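Local coordinates for M152 protein (Murid herpesvirus 1, PDB 4G59) that probably serves as an MHC class I-like viral immunoevasin that binds host cell-surface ligands of the NKG2D receptor and so dampens recognition by natural killer cells, at residues Ser3-Val7 and Glu185-Tyr189; Ile9-Arg14 and Asp179-His183; Glu107-Leu111 and Arg121-Asp125; Val217-Tyr222 and Glu234-Asp238. All coordinates share one frame; numbering follows the deposited sequence.

Contact 1: Ser3-Val7 and Glu185-Tyr189; sequences SYMDV and EYSLY
Tyr4 and Leu188 meet where two antiparallel sheets lie face to face: the N-terminal strand joins strands that follow the MHC-type platform in a beta sandwich consistent with an immunoglobulin-like domain. Strand 5-7 belongs to one sheet and strand 185-189 to the other. Their axes pass 8.2 Å apart, a spacing that side chains must fill.

Just ahead of the strand, Tyr4 sends its ring across so that OH accepts a nearly straight bond from Leu188 N (3.3 Å, 172°). A tyrosine suits this place because its long, flat side chain can span the gap and still end in a polar atom, and its CE1 lies against Leu188 CB. Next comes Met5, whose CB rests on Leu188 CD1 at 3.8 Å. Beyond CG its unbranched chain is extended (chi2 165°, chi3 -162°), which carries SD to within 3.9 Å of Ser187 CA and sets the methyl CE beside Tyr186 CB.

Val7 closes the series with both branches. CG2 touches Tyr186 CB, while CG1, anti to the backbone N, sits over a face of the Tyr186 ring. This is a CH-pi contact, with Val7 CG1 4.1 Å from the centroid of that ring.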
loop_
_atom_site.group_PDB
_atom_site.type_symbol
_atom_site.label_atom_id
_atom_site.label_comp_id
_atom_site.label_asym_id
_atom_site.label_seq_id
_atom_site.Cartn_x
_atom_site.Cartn_y
_atom_site.Cartn_z
ATOM N N SER B 3 25.350 -18.085 11.286
ATOM C CA SER B 3 25.637 -16.982 10.376
ATOM C C SER B 3 26.124 -15.723 11.102
ATOM O O SER B 3 26.894 -15.801 12.068
ATOM C CB SER B 3 24.418 -16.665 9.489
ATOM O OG SER B 3 23.231 -16.451 10.236
ATOM N N TYR B 4 25.670 -14.569 10.617
ATOM C CA TYR B 4 26.063 -13.269 11.149
ATOM C C TYR B 4 25.024 -12.771 12.151
ATOM O O TYR B 4 25.362 -12.112 13.144
ATOM C CB TYR B 4 26.259 -12.265 9.999
ATOM C CG TYR B 4 25.046 -12.078 9.116
ATOM C CD1 TYR B 4 24.285 -10.918 9.191
ATOM C CD2 TYR B 4 24.660 -13.056 8.210
ATOM C CE1 TYR B 4 23.163 -10.736 8.392
ATOM C CE2 TYR B 4 23.532 -12.888 7.402
ATOM C CZ TYR B 4 22.785 -11.721 7.501
ATOM O OH TYR B 4 21.665 -11.540 6.716
ATOM N N MET B 5 23.763 -13.108 11.869
ATOM C CA MET B 5 22.620 -12.779 12.726
ATOM C C MET B 5 22.171 -14.006 13.486
ATOM O O MET B 5 22.450 -15.132 13.072
ATOM C CB MET B 5 21.439 -12.310 11.878
ATOM C CG MET B 5 21.031 -13.300 10.813
ATOM S SD MET B 5 19.414 -13.083 10.024
ATOM C CE MET B 5 19.298 -14.752 9.348
ATOM N N ASP B 6 21.479 -13.807 14.602
ATOM C CA ASP B 6 20.781 -14.950 15.187
ATOM C C ASP B 6 19.272 -14.735 15.284
ATOM O O ASP B 6 18.788 -13.637 15.592
ATOM C CB ASP B 6 21.414 -15.472 16.492
ATOM C CG ASP B 6 21.301 -14.499 17.634
ATOM O OD1 ASP B 6 20.348 -14.604 18.438
ATOM O OD2 ASP B 6 22.184 -13.633 17.740
ATOM N N VAL B 7 18.549 -15.805 14.970
ATOM C CA VAL B 7 17.097 -15.822 14.958
ATOM C C VAL B 7 16.633 -16.768 16.057
ATOM O O VAL B 7 16.859 -17.985 15.976
ATOM C CB VAL B 7 16.580 -16.332 13.595
ATOM C CG1 VAL B 7 15.057 -16.393 13.572
ATOM C CG2 VAL B 7 17.103 -15.448 12.469
ATOM N N GLU B 185 12.409 -17.488 5.647
ATOM C CA GLU B 185 13.800 -17.017 5.568
ATOM C C GLU B 185 13.928 -15.611 6.152
ATOM O O GLU B 185 13.165 -14.705 5.790
ATOM C CB GLU B 185 14.316 -17.024 4.122
ATOM C CG GLU B 185 15.652 -16.285 3.889
ATOM C CD GLU B 185 15.951 -16.059 2.400
ATOM O OE1 GLU B 185 16.156 -17.045 1.654
ATOM O OE2 GLU B 185 15.979 -14.883 1.976
ATOM N N TYR B 186 14.898 -15.435 7.043
ATOM C CA TYR B 186 15.109 -14.163 7.712
ATOM C C TYR B 186 16.445 -13.571 7.283
ATOM O O TYR B 186 17.401 -14.307 7.052
ATOM C CB TYR B 186 15.115 -14.379 9.208
ATOM C CG TYR B 186 13.911 -15.127 9.728
ATOM C CD1 TYR B 186 12.810 -14.446 10.214
ATOM C CD2 TYR B 186 13.879 -16.512 9.750
ATOM C CE1 TYR B 186 11.692 -15.126 10.699
ATOM C CE2 TYR B 186 12.766 -17.198 10.229
ATOM C CZ TYR B 186 11.682 -16.487 10.718
ATOM O OH TYR B 186 10.566 -17.127 11.198
ATOM N N SER B 187 16.510 -12.247 7.149
ATOM C CA SER B 187 17.773 -11.590 6.774
ATOM C C SER B 187 17.862 -10.153 7.297
ATOM O O SER B 187 16.840 -9.515 7.564
ATOM C CB SER B 187 17.992 -11.639 5.256
ATOM O OG SER B 187 17.005 -10.940 4.531
ATOM N N LEU B 188 19.080 -9.667 7.484
ATOM C CA LEU B 188 19.296 -8.287 7.881
ATOM C C LEU B 188 20.244 -7.640 6.884
ATOM O O LEU B 188 21.110 -8.315 6.326
ATOM C CB LEU B 188 19.938 -8.228 9.268
ATOM C CG LEU B 188 19.159 -8.667 10.492
ATOM C CD1 LEU B 188 20.115 -8.713 11.675
ATOM C CD2 LEU B 188 17.984 -7.726 10.764
ATOM N N TYR B 189 20.100 -6.338 6.672
ATOM C CA TYR B 189 21.099 -5.596 5.912
ATOM C C TYR B 189 21.457 -4.327 6.652
ATOM O O TYR B 189 20.573 -3.621 7.169
ATOM C CB TYR B 189 20.579 -5.199 4.539
ATOM C CG TYR B 189 21.653 -4.546 3.689
ATOM C CD1 TYR B 189 22.598 -5.323 3.029
ATOM C CD2 TYR B 189 21.729 -3.172 3.537
ATOM C CE1 TYR B 189 23.581 -4.758 2.247
ATOM C CE2 TYR B 189 22.726 -2.590 2.746
ATOM C CZ TYR B 189 23.642 -3.397 2.108
ATOM O OH TYR B 189 24.636 -2.860 1.325
#

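Contact 2: Ile9-Arg14 and Asp179-His183; sequences IFEDER and DNPRH
Arg14 reaches Asp179, the residue at which the chain leaves helix 161-178, and donates from NH1 to Asp179 O (2.8 Å, 159°), with the oxygen near the guanidinium plane. NH2 adds a weak bond to the same oxygen.

Salt bridges form a second layer. Asp179 OD2 lies over a face of the Arg14 guanidinium, 3.2 Å from NH1, so it interacts through charge and no N-H points at it. That carboxylate is held by Thr256 and Trp258 instead. Farther along, Glu11 straddles Arg182 NH1 with both oxygens, in weak bonds of 3.4 Å from OE1 and 3.3 Å from OE2. A long ion pair from Arg14 NH2 to Glu11 OE1 joins the two halves into one network.

Apolar contacts lie beside the charges. Ile9 CG2 packs on Pro181 CB at 3.9 Å, and Ile9 CD1 meets Arg182 CG at 3.7 Å and lies over one face of its guanidinium. Arg182 N is itself bound by Asn180 OD1 in an Asx turn.

Arginine suits both places: Arg182 adds aliphatic packing to its charge, and the bent chain of Arg14 brings its guanidinium to the Asp179 carbonyl, with NH2 close to Pro181 CD. The network is largely at the surface and its long pairs are mainly electrostatic; the sound directed bond across it is Arg14 NH1 to Asp179 O.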
loop_
_atom_site.group_PDB
_atom_site.type_symbol
_atom_site.label_atom_id
_atom_site.label_comp_id
_atom_site.label_asym_id
_atom_site.label_seq_id
_atom_site.Cartn_x
_atom_site.Cartn_y
_atom_site.Cartn_z
ATOM N N ILE B 9 13.398 -18.320 18.064
ATOM C CA ILE B 9 11.976 -18.521 17.846
ATOM C C ILE B 9 11.248 -18.859 19.146
ATOM O O ILE B 9 11.663 -19.756 19.870
ATOM C CB ILE B 9 11.752 -19.587 16.778
ATOM C CG1 ILE B 9 12.286 -19.060 15.459
ATOM C CG2 ILE B 9 10.267 -19.931 16.653
ATOM C CD1 ILE B 9 12.451 -20.114 14.397
ATOM N N PHE B 10 10.175 -18.137 19.442
ATOM C CA PHE B 10 9.448 -18.341 20.689
ATOM C C PHE B 10 8.039 -18.824 20.400
ATOM O O PHE B 10 7.271 -18.163 19.708
ATOM C CB PHE B 10 9.423 -17.053 21.525
ATOM C CG PHE B 10 10.795 -16.523 21.851
ATOM C CD1 PHE B 10 11.488 -16.978 22.971
ATOM C CD2 PHE B 10 11.411 -15.592 21.028
ATOM C CE1 PHE B 10 12.770 -16.499 23.267
ATOM C CE2 PHE B 10 12.683 -15.109 21.325
ATOM C CZ PHE B 10 13.357 -15.567 22.446
ATOM N N GLU B 11 7.720 -20.001 20.902
ATOM C CA GLU B 11 6.399 -20.556 20.723
ATOM C C GLU B 11 5.844 -20.885 22.084
ATOM O O GLU B 11 6.497 -21.538 22.873
ATOM C CB GLU B 11 6.471 -21.818 19.869
ATOM C CG GLU B 11 7.274 -21.639 18.607
ATOM C CD GLU B 11 7.766 -22.936 18.028
ATOM O OE1 GLU B 11 7.248 -23.361 16.981
ATOM O OE2 GLU B 11 8.695 -23.520 18.607
ATOM N N ASP B 12 4.632 -20.442 22.362
ATOM C CA ASP B 12 4.013 -20.804 23.617
ATOM C C ASP B 12 2.929 -21.801 23.294
ATOM O O ASP B 12 3.138 -23.003 23.389
ATOM C CB ASP B 12 3.414 -19.583 24.308
ATOM C CG ASP B 12 2.687 -19.938 25.589
ATOM O OD1 ASP B 12 3.022 -20.973 26.195
ATOM O OD2 ASP B 12 1.784 -19.182 25.994
ATOM N N GLU B 13 1.776 -21.298 22.886
ATOM C CA GLU B 13 0.677 -22.156 22.506
ATOM C C GLU B 13 0.208 -21.729 21.132
ATOM O O GLU B 13 -0.065 -20.556 20.920
ATOM C CB GLU B 13 -0.453 -22.024 23.529
ATOM C CG GLU B 13 -1.066 -23.342 23.950
ATOM C CD GLU B 13 -1.979 -23.228 25.152
ATOM O OE1 GLU B 13 -2.405 -22.112 25.486
ATOM O OE2 GLU B 13 -2.272 -24.265 25.769
ATOM N N ARG B 14 0.098 -22.660 20.196
ATOM C CA ARG B 14 -0.422 -22.300 18.878
ATOM C C ARG B 14 -1.838 -21.736 18.993
ATOM O O ARG B 14 -2.692 -22.326 19.665
ATOM C CB ARG B 14 -0.392 -23.490 17.908
ATOM C CG ARG B 14 0.939 -23.685 17.182
ATOM C CD ARG B 14 1.298 -22.498 16.269
ATOM N NE ARG B 14 2.705 -22.544 15.865
ATOM C CZ ARG B 14 3.136 -22.885 14.653
ATOM N NH1 ARG B 14 2.273 -23.192 13.696
ATOM N NH2 ARG B 14 4.430 -22.905 14.388
ATOM N N ASP B 179 2.022 -23.215 8.460
ATOM C CA ASP B 179 2.693 -22.175 9.226
ATOM C C ASP B 179 3.763 -22.739 10.151
ATOM O O ASP B 179 3.479 -23.328 11.192
ATOM C CB ASP B 179 1.673 -21.347 10.019
ATOM C CG ASP B 179 2.312 -20.494 11.092
ATOM O OD1 ASP B 179 3.370 -19.881 10.842
ATOM O OD2 ASP B 179 1.732 -20.436 12.188
ATOM N N ASN B 180 5.002 -22.519 9.756
ATOM C CA ASN B 180 6.141 -22.996 10.486
ATOM C C ASN B 180 7.227 -21.938 10.421
ATOM O O ASN B 180 7.836 -21.753 9.376
ATOM C CB ASN B 180 6.626 -24.295 9.853
ATOM C CG ASN B 180 7.783 -24.909 10.606
ATOM O OD1 ASN B 180 8.580 -24.208 11.248
ATOM N ND2 ASN B 180 7.887 -26.227 10.531
ATOM N N PRO B 181 7.507 -21.280 11.557
ATOM C CA PRO B 181 8.482 -20.180 11.627
ATOM C C PRO B 181 9.854 -20.601 11.108
ATOM O O PRO B 181 10.624 -19.736 10.688
ATOM C CB PRO B 181 8.610 -19.899 13.134
ATOM C CG PRO B 181 7.526 -20.666 13.811
ATOM C CD PRO B 181 7.099 -21.765 12.887
ATOM N N ARG B 182 10.166 -21.899 11.174
ATOM C CA ARG B 182 11.479 -22.379 10.740
ATOM C C ARG B 182 11.549 -22.535 9.231
ATOM O O ARG B 182 12.634 -22.676 8.686
ATOM C CB ARG B 182 11.885 -23.681 11.467
ATOM C CG ARG B 182 11.866 -23.502 12.980
ATOM C CD ARG B 182 12.245 -24.732 13.794
ATOM N NE ARG B 182 12.519 -24.295 15.165
ATOM C CZ ARG B 182 11.577 -23.995 16.052
ATOM N NH1 ARG B 182 10.285 -24.108 15.731
ATOM N NH2 ARG B 182 11.928 -23.587 17.263
ATOM N N HIS B 183 10.406 -22.478 8.554
ATOM C CA HIS B 183 10.416 -22.612 7.100
ATOM C C HIS B 183 10.614 -21.268 6.404
ATOM O O HIS B 183 10.881 -21.219 5.207
ATOM C CB HIS B 183 9.151 -23.306 6.589
ATOM C CG HIS B 183 9.061 -24.748 6.965
ATOM N ND1 HIS B 183 8.374 -25.673 6.210
ATOM C CD2 HIS B 183 9.566 -25.426 8.024
ATOM C CE1 HIS B 183 8.457 -26.860 6.790
ATOM N NE2 HIS B 183 9.171 -26.734 7.893
#

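Contact 3: Glu107-Leu111 and Arg121-Asp125; sequences ECTVL and RYTVD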
loop_
_atom_site.group_PDB
_atom_site.type_symbol
_atom_site.label_atom_id
_atom_site.label_comp_id
_atom_site.label_asym_id
_atom_site.label_seq_id
_atom_site.Cartn_x
_atom_site.Cartn_y
_atom_site.Cartn_z
ATOM N N GLU B 107 -23.536 -12.522 8.055
ATOM C CA GLU B 107 -23.584 -11.112 8.404
ATOM C C GLU B 107 -22.479 -10.321 7.700
ATOM O O GLU B 107 -21.303 -10.711 7.732
ATOM C CB GLU B 107 -23.461 -10.933 9.917
ATOM C CG GLU B 107 -23.596 -9.495 10.376
ATOM C CD GLU B 107 -23.524 -9.372 11.879
ATOM O OE1 GLU B 107 -23.086 -10.353 12.527
ATOM O OE2 GLU B 107 -23.906 -8.299 12.406
ATOM N N CYS B 108 -22.853 -9.209 7.072
ATOM C CA CYS B 108 -21.865 -8.331 6.448
ATOM C C CYS B 108 -21.785 -6.977 7.098
ATOM O O CYS B 108 -22.767 -6.467 7.628
ATOM C CB CYS B 108 -22.126 -8.161 4.956
ATOM S SG CYS B 108 -21.378 -9.442 3.982
ATOM N N THR B 109 -20.590 -6.408 7.068
ATOM C CA THR B 109 -20.413 -4.981 7.301
ATOM C C THR B 109 -19.783 -4.399 6.038
ATOM O O THR B 109 -18.796 -4.934 5.522
ATOM C CB THR B 109 -19.524 -4.699 8.516
ATOM O OG1 THR B 109 -20.215 -5.092 9.704
ATOM C CG2 THR B 109 -19.218 -3.222 8.612
ATOM N N VAL B 110 -20.357 -3.313 5.529
ATOM C CA VAL B 110 -19.827 -2.689 4.319
ATOM C C VAL B 110 -19.204 -1.337 4.643
ATOM O O VAL B 110 -19.856 -0.459 5.221
ATOM C CB VAL B 110 -20.916 -2.544 3.238
ATOM C CG1 VAL B 110 -20.327 -2.049 1.915
ATOM C CG2 VAL B 110 -21.625 -3.871 3.038
ATOM N N LEU B 111 -17.936 -1.170 4.275
ATOM C CA LEU B 111 -17.274 0.122 4.424
ATOM C C LEU B 111 -16.988 0.739 3.060
ATOM O O LEU B 111 -16.674 0.025 2.105
ATOM C CB LEU B 111 -15.967 -0.032 5.194
ATOM C CG LEU B 111 -16.055 -0.520 6.627
ATOM C CD1 LEU B 111 -14.654 -0.813 7.154
ATOM C CD2 LEU B 111 -16.710 0.533 7.460
ATOM N N ARG B 121 -20.500 3.450 6.975
ATOM C CA ARG B 121 -20.511 2.080 7.481
ATOM C C ARG B 121 -21.936 1.525 7.414
ATOM O O ARG B 121 -22.861 2.086 8.021
ATOM C CB ARG B 121 -19.995 2.009 8.926
ATOM C CG ARG B 121 -19.608 0.598 9.341
ATOM C CD ARG B 121 -19.648 0.341 10.838
ATOM N NE ARG B 121 -18.769 1.215 11.607
ATOM C CZ ARG B 121 -19.204 2.240 12.335
ATOM N NH1 ARG B 121 -20.507 2.511 12.386
ATOM N NH2 ARG B 121 -18.350 2.996 13.012
ATOM N N TYR B 122 -22.115 0.433 6.672
ATOM C CA TYR B 122 -23.430 -0.191 6.525
ATOM C C TYR B 122 -23.464 -1.526 7.257
ATOM O O TYR B 122 -22.690 -2.453 6.945
ATOM C CB TYR B 122 -23.789 -0.365 5.045
ATOM C CG TYR B 122 -25.025 -1.191 4.773
ATOM C CD1 TYR B 122 -26.248 -0.866 5.351
ATOM C CD2 TYR B 122 -24.980 -2.282 3.915
ATOM C CE1 TYR B 122 -27.383 -1.614 5.095
ATOM C CE2 TYR B 122 -26.119 -3.041 3.651
ATOM C CZ TYR B 122 -27.313 -2.697 4.253
ATOM O OH TYR B 122 -28.442 -3.438 3.998
ATOM N N THR B 123 -24.327 -1.580 8.267
ATOM C CA THR B 123 -24.655 -2.793 8.996
ATOM C C THR B 123 -26.133 -3.017 8.721
ATOM O O THR B 123 -26.891 -2.049 8.608
ATOM C CB THR B 123 -24.413 -2.619 10.508
ATOM O OG1 THR B 123 -24.254 -1.228 10.824
ATOM C CG2 THR B 123 -23.164 -3.352 10.919
ATOM N N VAL B 124 -26.556 -4.271 8.591
ATOM C CA VAL B 124 -27.945 -4.541 8.210
ATOM C C VAL B 124 -28.933 -4.275 9.360
ATOM O O VAL B 124 -30.107 -3.954 9.128
ATOM C CB VAL B 124 -28.115 -5.962 7.641
ATOM C CG1 VAL B 124 -28.162 -6.988 8.774
ATOM C CG2 VAL B 124 -29.359 -6.052 6.755
ATOM N N ASP B 125 -28.448 -4.393 10.595
ATOM C CA ASP B 125 -29.261 -4.063 11.757
ATOM C C ASP B 125 -29.467 -2.553 11.843
ATOM O O ASP B 125 -30.606 -2.088 11.871
ATOM C CB ASP B 125 -28.680 -4.647 13.058
ATOM C CG ASP B 125 -27.387 -3.978 13.491
ATOM O OD1 ASP B 125 -26.640 -3.497 12.616
ATOM O OD2 ASP B 125 -27.119 -3.931 14.711
#
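Val110 and Tyr122 form an antiparallel hydrogen-bonded pair at the centre of this beta hairpin, in which strands 106-114 and 117-123 run side by side. Val110 N donates to Tyr122 O at 2.9 Å, and Tyr122 N returns a bond to Val110 O at 2.8 Å. Each oxygen also receives a CA-H contact: Thr109 CA approaches Tyr122 O at 3.4 Å, and Arg121 CA approaches Val110 O at 3.5 Å.

Outside this ladder, the side chains separate onto the two faces of the sheet. On one, Val110 CG2 meets the edge of the Tyr122 ring at CD2, 3.8 Å away. The branched valine fits a strand and is buried there, packing also on Phe97 and Tyr99 of the neighbouring strand.

On the other face, Thr109, Leu111, Arg121 and Thr123 stand alongside one another. Arg121 CG touches both Leu111 CD2 (3.5 Å) and Thr109 CG2 (3.9 Å); chi1 of -163° sets CG anti to the backbone N, alongside these neighbours. This methylene thus does apolar work, while the guanidinium goes on to a salt bridge with Glu129 on the next strand. Thr109 OG1 faces the methyl CG2 of Thr123.

Cys108, in disulfide with Cys101, ties the hairpin to strand 95-103. Backbone bonds, one disulfide and an arginine paired beyond the hairpin thus link successive strands of an MHC-like platform sheet.

Contact 4: Val217-Tyr222 and Glu234-Asp238; sequences VDIYKY and EAWLD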
loop_
_atom_site.group_PDB
_atom_site.type_symbol
_atom_site.label_atom_id
_atom_site.label_comp_id
_atom_site.label_asym_id
_atom_site.label_seq_id
_atom_site.Cartn_x
_atom_site.Cartn_y
_atom_site.Cartn_z
ATOM N N VAL B 217 11.120 1.636 19.639
ATOM C CA VAL B 217 11.478 2.627 18.618
ATOM C C VAL B 217 10.723 2.380 17.318
ATOM O O VAL B 217 10.685 1.240 16.851
ATOM C CB VAL B 217 12.970 2.560 18.308
ATOM C CG1 VAL B 217 13.292 3.418 17.089
ATOM C CG2 VAL B 217 13.766 3.014 19.510
ATOM N N ASP B 218 10.131 3.419 16.725
ATOM C CA ASP B 218 9.356 3.219 15.491
ATOM C C ASP B 218 10.223 2.770 14.311
ATOM O O ASP B 218 11.389 3.160 14.177
ATOM C CB ASP B 218 8.541 4.458 15.115
ATOM C CG ASP B 218 7.380 4.705 16.068
ATOM O OD1 ASP B 218 6.784 3.714 16.551
ATOM O OD2 ASP B 218 7.070 5.893 16.332
ATOM N N ILE B 219 9.644 1.918 13.478
ATOM C CA ILE B 219 10.260 1.501 12.230
ATOM C C ILE B 219 9.203 1.601 11.147
ATOM O O ILE B 219 8.013 1.694 11.431
ATOM C CB ILE B 219 10.763 0.042 12.298
ATOM C CG1 ILE B 219 9.644 -0.901 12.734
ATOM C CG2 ILE B 219 11.939 -0.087 13.250
ATOM C CD1 ILE B 219 10.151 -2.310 12.935
ATOM N N TYR B 220 9.645 1.578 9.901
ATOM C CA TYR B 220 8.744 1.621 8.777
ATOM C C TYR B 220 8.654 0.191 8.252
ATOM O O TYR B 220 9.675 -0.470 8.080
ATOM C CB TYR B 220 9.318 2.571 7.723
ATOM C CG TYR B 220 8.526 2.581 6.442
ATOM C CD1 TYR B 220 7.194 2.934 6.439
ATOM C CD2 TYR B 220 9.116 2.233 5.234
ATOM C CE1 TYR B 220 6.464 2.933 5.279
ATOM C CE2 TYR B 220 8.391 2.231 4.061
ATOM C CZ TYR B 220 7.067 2.576 4.095
ATOM O OH TYR B 220 6.345 2.584 2.929
ATOM N N LYS B 221 7.440 -0.293 8.023
ATOM C CA LYS B 221 7.240 -1.695 7.671
ATOM C C LYS B 221 6.170 -1.799 6.622
ATOM O O LYS B 221 5.321 -0.906 6.510
ATOM C CB LYS B 221 6.806 -2.518 8.884
ATOM C CG LYS B 221 5.855 -1.794 9.805
ATOM C CD LYS B 221 4.958 -2.738 10.585
ATOM C CE LYS B 221 4.341 -2.011 11.781
ATOM N NZ LYS B 221 5.361 -1.530 12.772
ATOM N N TYR B 222 6.182 -2.901 5.875
ATOM C CA TYR B 222 5.152 -3.140 4.873
ATOM C C TYR B 222 5.237 -4.596 4.473
ATOM O O TYR B 222 6.192 -5.275 4.855
ATOM C CB TYR B 222 5.393 -2.244 3.659
ATOM C CG TYR B 222 6.826 -2.273 3.178
ATOM C CD1 TYR B 222 7.311 -3.351 2.452
ATOM C CD2 TYR B 222 7.693 -1.224 3.451
ATOM C CE1 TYR B 222 8.619 -3.393 2.009
ATOM C CE2 TYR B 222 9.004 -1.252 3.018
ATOM C CZ TYR B 222 9.459 -2.336 2.293
ATOM O OH TYR B 222 10.758 -2.382 1.855
ATOM N N GLU B 234 8.836 -6.714 5.593
ATOM C CA GLU B 234 10.092 -5.980 5.578
ATOM C C GLU B 234 9.957 -4.749 6.436
ATOM O O GLU B 234 8.884 -4.155 6.483
ATOM C CB GLU B 234 10.468 -5.595 4.145
ATOM C CG GLU B 234 11.867 -4.977 3.990
ATOM C CD GLU B 234 12.440 -5.184 2.593
ATOM O OE1 GLU B 234 13.237 -6.134 2.392
ATOM O OE2 GLU B 234 12.085 -4.407 1.686
ATOM N N ALA B 235 11.033 -4.369 7.125
ATOM C CA ALA B 235 11.010 -3.179 7.996
ATOM C C ALA B 235 12.334 -2.455 7.944
ATOM O O ALA B 235 13.374 -3.081 7.721
ATOM C CB ALA B 235 10.668 -3.543 9.456
ATOM N N TRP B 236 12.297 -1.149 8.186
ATOM C CA TRP B 236 13.489 -0.320 8.143
ATOM C C TRP B 236 13.716 0.448 9.440
ATOM O O TRP B 236 12.788 1.070 9.981
ATOM C CB TRP B 236 13.373 0.673 6.994
ATOM C CG TRP B 236 13.488 0.009 5.666
ATOM C CD1 TRP B 236 12.472 -0.481 4.901
ATOM C CD2 TRP B 236 14.698 -0.239 4.942
ATOM N NE1 TRP B 236 12.977 -1.020 3.735
ATOM C CE2 TRP B 236 14.343 -0.888 3.738
ATOM C CE3 TRP B 236 16.044 0.012 5.193
ATOM C CZ2 TRP B 236 15.301 -1.288 2.785
ATOM C CZ3 TRP B 236 16.996 -0.380 4.242
ATOM C CH2 TRP B 236 16.618 -1.020 3.060
ATOM N N LEU B 237 14.959 0.398 9.918
ATOM C CA LEU B 237 15.389 1.119 11.112
ATOM C C LEU B 237 16.442 2.153 10.704
ATOM O O LEU B 237 17.310 1.896 9.840
ATOM C CB LEU B 237 15.983 0.137 12.148
ATOM C CG LEU B 237 16.822 0.686 13.313
ATOM C CD1 LEU B 237 15.940 1.413 14.317
ATOM C CD2 LEU B 237 17.635 -0.395 14.024
ATOM N N ASP B 238 16.357 3.314 11.327
ATOM C CA ASP B 238 17.366 4.324 11.153
ATOM C C ASP B 238 18.120 4.321 12.454
ATOM O O ASP B 238 17.583 4.675 13.484
ATOM C CB ASP B 238 16.720 5.686 10.931
ATOM C CG ASP B 238 17.721 6.756 10.574
ATOM O OD1 ASP B 238 18.924 6.537 10.755
ATOM O OD2 ASP B 238 17.304 7.823 10.107
#
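Tyr222 OH is held between two side chains of the facing strand. Trp236 NE1 donates to it at 3.2 Å and 163°, with the oxygen in the indole plane, and the hydroxyl donates in turn to Glu234 OE2. The modelled 2.4 Å of that second bond is very short, so its exact length is doubtful. The tyrosine reaches both partners because its CG lies between the backbone N and the carbonyl carbon (chi1 48°), which folds the ring over the neighbouring strand, with Glu234 O above its centre. Glu234 OE1 has a further partner in Thr200.

Two hydrogen-bonded pairs, Tyr220 with Trp236 and Tyr222 with Glu234, frame the side-chain chemistry; Trp236 N to Tyr220 O is 2.7 Å. Between them, Lys221 and Ala235 form a non-hydrogen-bonded pair, the closer kind, with 4.1 Å from CA to CA. The short side chain of Ala235 leaves its CB to take Ile219 CD1 at 3.7 Å, and Ile219 CG2 touches Leu237 CB. Lys221 bends away, its NZ bonding Ile211 O.

The aromatic face also meets another protein: the ring of Trp236 stacks on an aromatic side chain of that chain. Overall this is an antiparallel beta hairpin, with 220-225 at the edge of a four-stranded sheet in a sandwich consistent with an immunoglobulin-like domain.

From the N terminus, strand 5-11 enters contact 1 and then contact 2, but these close in reverse order: 9-14 meets 179-183 first, and 3-7 meets 185-189 afterwards. Contact 2 is therefore nested inside contact 1, and the short hairpin of contact 3 is nested inside both. The enclosed chain includes the platform sheet and its helices, so contacts 1 and 2 bring the chain back to its start after the MHC-like domain. They touch where Tyr186 OH meets Pro181 O, probably as a hydrogen bond. Contact 4 follows in series, in the sheet that contact 1 also reaches. Contact 3 lies across the chain's centre from contacts 1 and 4.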